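Local coordinates for protein cytochrome P450 268A2 Cyp268A2 (Mycobacterium marinum, PDB 6BLD) that belongs to the cytochrome P450 family of haem proteins and binds protoporphyrin IX containing iron and, in a pocket, (3E,5E)-6,10-dimethylundeca-3,5,9-trien-2-one, at residues V391-Y403 / F408-F419. Sequence-based numbering, arbitrary orientation.
Sequences VQLPDIQAGDPVY and FVHAIRSMPCTF
M415 reaches from strand 411-418 across to A398 and P401. CB lies 4.0 Å from P401 CA; CG, anti to the backbone N, passes the carbonyl oxygen of G399. SD then sits between two apolar groups, 3.7 Å from A398 CB and 3.9 Å from P401 CG. A bend at chi3 (70°) brings CE back to A398 CB, and F153 also touches this side chain. Q397 and T418 form an antiparallel hydrogen-bonded pair through both N-H groups, the T418 N to Q397 O bond being the straighter at 165°, and G399 N donates to P416 O. Next to the corner at R413, V402 N donates to S414 O at 2.8 Å. At the carboxyl-terminal end, L393 CD1 stands over the centre of the F419 ring, 3.6 Å from its centroid and 6° off the normal, a CH-pi contact. At the other end Y403 lies alongside I412, with CE1 3.6 Å from I412 CG1; its ring is near parallel to that of H410 but slid aside. H410 stacks on H271 and hydrogen-bonds A305 O through ND1, while the guanidinium of R413 salt-bridges D185 and D192, tying the contact to other parts of the chain. Strands 402-404 and 411-418 form a beta hairpin near the C-terminus of the P450 fold, its connection carrying F408, which touches the bound (3E,5E)-6,10-dimethylundeca-3,5,9-trien-2-one, and strand 397-398 pairs with the last part of 411-418. Backbone bonds and the packing of M415, L393 and F419 join the segments, at the cost of S414 N, buried without a partner in the model.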
loop_
_atom_site.group_PDB
_atom_site.type_symbol
_atom_site.label_atom_id
_atom_site.label_comp_id
_atom_site.label_asym_id
_atom_site.label_seq_id
_atom_site.Cartn_x
_atom_site.Cartn_y
_atom_site.Cartn_z
ATOM N N VAL A 391 -20.381 14.866 -6.823
ATOM C CA VAL A 391 -21.522 15.629 -6.326
ATOM C C VAL A 391 -21.202 17.119 -6.320
ATOM O O VAL A 391 -22.000 17.945 -6.779
ATOM C CB VAL A 391 -21.933 15.132 -4.928
ATOM C CG1 VAL A 391 -22.619 16.243 -4.138
ATOM C CG2 VAL A 391 -22.843 13.920 -5.040
ATOM N N GLN A 392 -20.024 17.485 -5.818
ATOM C CA GLN A 392 -19.694 18.887 -5.591
ATOM C C GLN A 392 -18.940 19.518 -6.757
ATOM O O GLN A 392 -19.206 20.673 -7.109
ATOM C CB GLN A 392 -18.871 19.027 -4.307
ATOM C CG GLN A 392 -19.509 18.368 -3.093
ATOM C CD GLN A 392 -19.024 18.964 -1.786
ATOM O OE1 GLN A 392 -18.638 20.131 -1.729
ATOM N NE2 GLN A 392 -19.040 18.163 -0.728
ATOM N N LEU A 393 -18.000 18.789 -7.365
ATOM C CA LEU A 393 -17.134 19.319 -8.416
ATOM C C LEU A 393 -17.269 18.464 -9.669
ATOM O O LEU A 393 -16.370 17.674 -9.995
ATOM C CB LEU A 393 -15.681 19.382 -7.948
ATOM C CG LEU A 393 -15.501 20.273 -6.718
ATOM C CD1 LEU A 393 -14.041 20.401 -6.315
ATOM C CD2 LEU A 393 -16.106 21.633 -7.008
ATOM N N PRO A 394 -18.367 18.617 -10.417
ATOM C CA PRO A 394 -18.586 17.751 -11.587
ATOM C C PRO A 394 -17.567 17.943 -12.697
ATOM O O PRO A 394 -17.405 17.035 -13.520
ATOM C CB PRO A 394 -19.998 18.139 -12.057
ATOM C CG PRO A 394 -20.625 18.850 -10.901
ATOM C CD PRO A 394 -19.492 19.541 -10.200
ATOM N N ASP A 395 -16.869 19.079 -12.746
ATOM C CA ASP A 395 -15.918 19.362 -13.814
ATOM C C ASP A 395 -14.469 19.256 -13.352
ATOM O O ASP A 395 -13.583 19.854 -13.971
ATOM C CB ASP A 395 -16.182 20.749 -14.402
ATOM C CG ASP A 395 -17.661 21.042 -14.565
ATOM O OD1 ASP A 395 -18.395 20.157 -15.051
ATOM O OD2 ASP A 395 -18.089 22.159 -14.205
ATOM N N ILE A 396 -14.203 18.503 -12.282
ATOM C CA ILE A 396 -12.844 18.403 -11.765
ATOM C C ILE A 396 -11.979 17.603 -12.730
ATOM O O ILE A 396 -12.428 16.615 -13.329
ATOM C CB ILE A 396 -12.840 17.785 -10.355
ATOM C CG1 ILE A 396 -11.436 17.857 -9.746
ATOM C CG2 ILE A 396 -13.340 16.348 -10.381
ATOM C CD1 ILE A 396 -11.343 17.288 -8.350
ATOM N N GLN A 397 -10.734 18.043 -12.902
ATOM C CA GLN A 397 -9.779 17.388 -13.782
ATOM C C GLN A 397 -8.393 17.466 -13.160
ATOM O O GLN A 397 -8.023 18.492 -12.582
ATOM C CB GLN A 397 -9.764 18.031 -15.175
ATOM C CG GLN A 397 -10.951 17.658 -16.045
ATOM C CD GLN A 397 -10.531 17.050 -17.367
ATOM O OE1 GLN A 397 -9.721 17.621 -18.098
ATOM N NE2 GLN A 397 -11.079 15.883 -17.679
ATOM N N ALA A 398 -7.632 16.383 -13.285
ATOM C CA ALA A 398 -6.295 16.310 -12.714
ATOM C C ALA A 398 -5.270 16.905 -13.670
ATOM O O ALA A 398 -5.371 16.742 -14.890
ATOM C CB ALA A 398 -5.926 14.863 -12.388
ATOM N N GLY A 399 -4.283 17.589 -13.108
ATOM C CA GLY A 399 -3.194 18.167 -13.872
ATOM C C GLY A 399 -2.032 17.214 -14.040
ATOM O O GLY A 399 -2.193 15.990 -14.039
ATOM N N ASP A 400 -0.841 17.785 -14.189
ATOM C CA ASP A 400 0.367 16.988 -14.377
ATOM C C ASP A 400 0.802 16.382 -13.049
ATOM O O ASP A 400 1.152 17.127 -12.126
ATOM C CB ASP A 400 1.489 17.843 -14.949
ATOM C CG ASP A 400 1.449 17.926 -16.461
ATOM O OD1 ASP A 400 0.901 17.001 -17.097
ATOM O OD2 ASP A 400 1.970 18.918 -17.013
ATOM N N PRO A 401 0.803 15.061 -12.907
ATOM C CA PRO A 401 1.244 14.455 -11.649
ATOM C C PRO A 401 2.758 14.391 -11.554
ATOM O O PRO A 401 3.470 14.277 -12.555
ATOM C CB PRO A 401 0.640 13.043 -11.700
ATOM C CG PRO A 401 -0.188 12.982 -12.974
ATOM C CD PRO A 401 0.343 14.049 -13.869
ATOM N N VAL A 402 3.246 14.473 -10.321
ATOM C CA VAL A 402 4.660 14.314 -10.010
ATOM C C VAL A 402 4.798 12.977 -9.294
ATOM O O VAL A 402 4.433 12.847 -8.120
ATOM C CB VAL A 402 5.200 15.469 -9.159
ATOM C CG1 VAL A 402 6.664 15.237 -8.816
ATOM C CG2 VAL A 402 5.022 16.793 -9.887
ATOM N N TYR A 403 5.319 11.977 -9.998
ATOM C CA TYR A 403 5.421 10.634 -9.446
ATOM C C TYR A 403 6.655 10.502 -8.565
ATOM O O TYR A 403 7.705 11.090 -8.843
ATOM C CB TYR A 403 5.458 9.602 -10.573
ATOM C CG TYR A 403 4.151 9.486 -11.322
ATOM C CD1 TYR A 403 3.103 8.731 -10.814
ATOM C CD2 TYR A 403 3.962 10.139 -12.533
ATOM C CE1 TYR A 403 1.904 8.625 -11.494
ATOM C CE2 TYR A 403 2.766 10.040 -13.220
ATOM C CZ TYR A 403 1.741 9.282 -12.695
ATOM O OH TYR A 403 0.548 9.179 -13.374
ATOM N N PHE A 408 8.696 0.579 -3.918
ATOM C CA PHE A 408 7.706 0.027 -3.000
ATOM C C PHE A 408 6.304 0.541 -3.297
ATOM O O PHE A 408 5.400 -0.264 -3.543
ATOM C CB PHE A 408 8.102 0.340 -1.549
ATOM C CG PHE A 408 7.188 -0.271 -0.517
ATOM C CD1 PHE A 408 6.541 -1.472 -0.761
ATOM C CD2 PHE A 408 6.979 0.360 0.699
ATOM C CE1 PHE A 408 5.701 -2.031 0.186
ATOM C CE2 PHE A 408 6.143 -0.195 1.654
ATOM C CZ PHE A 408 5.502 -1.394 1.395
ATOM N N VAL A 409 6.093 1.854 -3.284
ATOM C CA VAL A 409 4.769 2.444 -3.432
ATOM C C VAL A 409 4.728 3.259 -4.718
ATOM O O VAL A 409 5.640 4.049 -4.988
ATOM C CB VAL A 409 4.399 3.316 -2.216
ATOM C CG1 VAL A 409 3.138 4.123 -2.495
ATOM C CG2 VAL A 409 4.208 2.445 -0.980
ATOM N N HIS A 410 3.676 3.054 -5.510
ATOM C CA HIS A 410 3.396 3.847 -6.708
ATOM C C HIS A 410 2.699 5.122 -6.252
ATOM O O HIS A 410 1.481 5.161 -6.068
ATOM C CB HIS A 410 2.540 3.051 -7.686
ATOM C CG HIS A 410 2.352 3.713 -9.016
ATOM N ND1 HIS A 410 1.206 3.557 -9.767
ATOM C CD2 HIS A 410 3.165 4.522 -9.734
ATOM C CE1 HIS A 410 1.321 4.246 -10.888
ATOM N NE2 HIS A 410 2.500 4.841 -10.893
ATOM N N ALA A 411 3.477 6.184 -6.062
ATOM C CA ALA A 411 3.001 7.372 -5.373
ATOM C C ALA A 411 3.068 8.601 -6.268
ATOM O O ALA A 411 3.916 8.704 -7.160
ATOM C CB ALA A 411 3.811 7.628 -4.097
ATOM N N ILE A 412 2.159 9.538 -6.011
ATOM C CA ILE A 412 2.147 10.845 -6.657
ATOM C C ILE A 412 2.475 11.883 -5.593
ATOM O O ILE A 412 1.721 12.050 -4.625
ATOM C CB ILE A 412 0.796 11.141 -7.323
ATOM C CG1 ILE A 412 0.581 10.231 -8.535
ATOM C CG2 ILE A 412 0.715 12.602 -7.733
ATOM C CD1 ILE A 412 -0.796 10.354 -9.158
ATOM N N ARG A 413 3.605 12.572 -5.764
ATOM C CA ARG A 413 4.016 13.575 -4.785
ATOM C C ARG A 413 3.046 14.751 -4.764
ATOM O O ARG A 413 2.558 15.149 -3.700
ATOM C CB ARG A 413 5.437 14.053 -5.091
ATOM C CG ARG A 413 5.932 15.173 -4.186
ATOM C CD ARG A 413 5.896 14.765 -2.721
ATOM N NE ARG A 413 6.662 13.548 -2.474
ATOM C CZ ARG A 413 6.423 12.706 -1.473
ATOM N NH1 ARG A 413 5.434 12.950 -0.624
ATOM N NH2 ARG A 413 7.168 11.621 -1.322
ATOM N N SER A 414 2.758 15.319 -5.931
ATOM C CA SER A 414 1.824 16.428 -6.036
ATOM C C SER A 414 1.162 16.381 -7.404
ATOM O O SER A 414 1.688 15.792 -8.351
ATOM C CB SER A 414 2.521 17.777 -5.819
ATOM O OG SER A 414 3.534 17.983 -6.785
ATOM N N MET A 415 -0.003 17.013 -7.494
ATOM C CA MET A 415 -0.785 17.008 -8.721
ATOM C C MET A 415 -1.853 18.090 -8.655
ATOM O O MET A 415 -2.790 17.991 -7.853
ATOM C CB MET A 415 -1.426 15.636 -8.945
ATOM C CG MET A 415 -2.302 15.544 -10.181
ATOM S SD MET A 415 -2.985 13.887 -10.399
ATOM C CE MET A 415 -4.142 13.812 -9.036
ATOM N N PRO A 416 -1.745 19.138 -9.466
ATOM C CA PRO A 416 -2.775 20.178 -9.462
ATOM C C PRO A 416 -4.081 19.660 -10.044
ATOM O O PRO A 416 -4.120 18.689 -10.803
ATOM C CB PRO A 416 -2.172 21.282 -10.338
ATOM C CG PRO A 416 -1.217 20.564 -11.236
ATOM C CD PRO A 416 -0.667 19.420 -10.430
ATOM N N CYS A 417 -5.169 20.324 -9.661
ATOM C CA CYS A 417 -6.494 19.970 -10.143
ATOM C C CYS A 417 -7.269 21.238 -10.460
ATOM O O CYS A 417 -7.118 22.256 -9.778
ATOM C CB CYS A 417 -7.261 19.120 -9.118
ATOM S SG CYS A 417 -7.677 19.969 -7.578
ATOM N N THR A 418 -8.088 21.170 -11.505
ATOM C CA THR A 418 -8.909 22.287 -11.942
ATOM C C THR A 418 -10.376 21.882 -11.920
ATOM O O THR A 418 -10.719 20.725 -12.175
ATOM C CB THR A 418 -8.526 22.746 -13.354
ATOM O OG1 THR A 418 -8.611 21.636 -14.255
ATOM C CG2 THR A 418 -7.109 23.300 -13.370
ATOM N N PHE A 419 -11.237 22.846 -11.609
ATOM C CA PHE A 419 -12.677 22.616 -11.600
ATOM C C PHE A 419 -13.438 23.935 -11.685
ATOM O O PHE A 419 -14.581 24.032 -11.239
ATOM C CB PHE A 419 -13.097 21.844 -10.345
ATOM C CG PHE A 419 -12.565 22.423 -9.063
ATOM C CD1 PHE A 419 -13.255 23.423 -8.399
ATOM C CD2 PHE A 419 -11.378 21.959 -8.519
ATOM C CE1 PHE A 419 -12.769 23.955 -7.220
ATOM C CE2 PHE A 419 -10.888 22.486 -7.339
ATOM C CZ PHE A 419 -11.584 23.485 -6.689
HETATM O O HOH W 1 -16.952 21.475 -11.088
#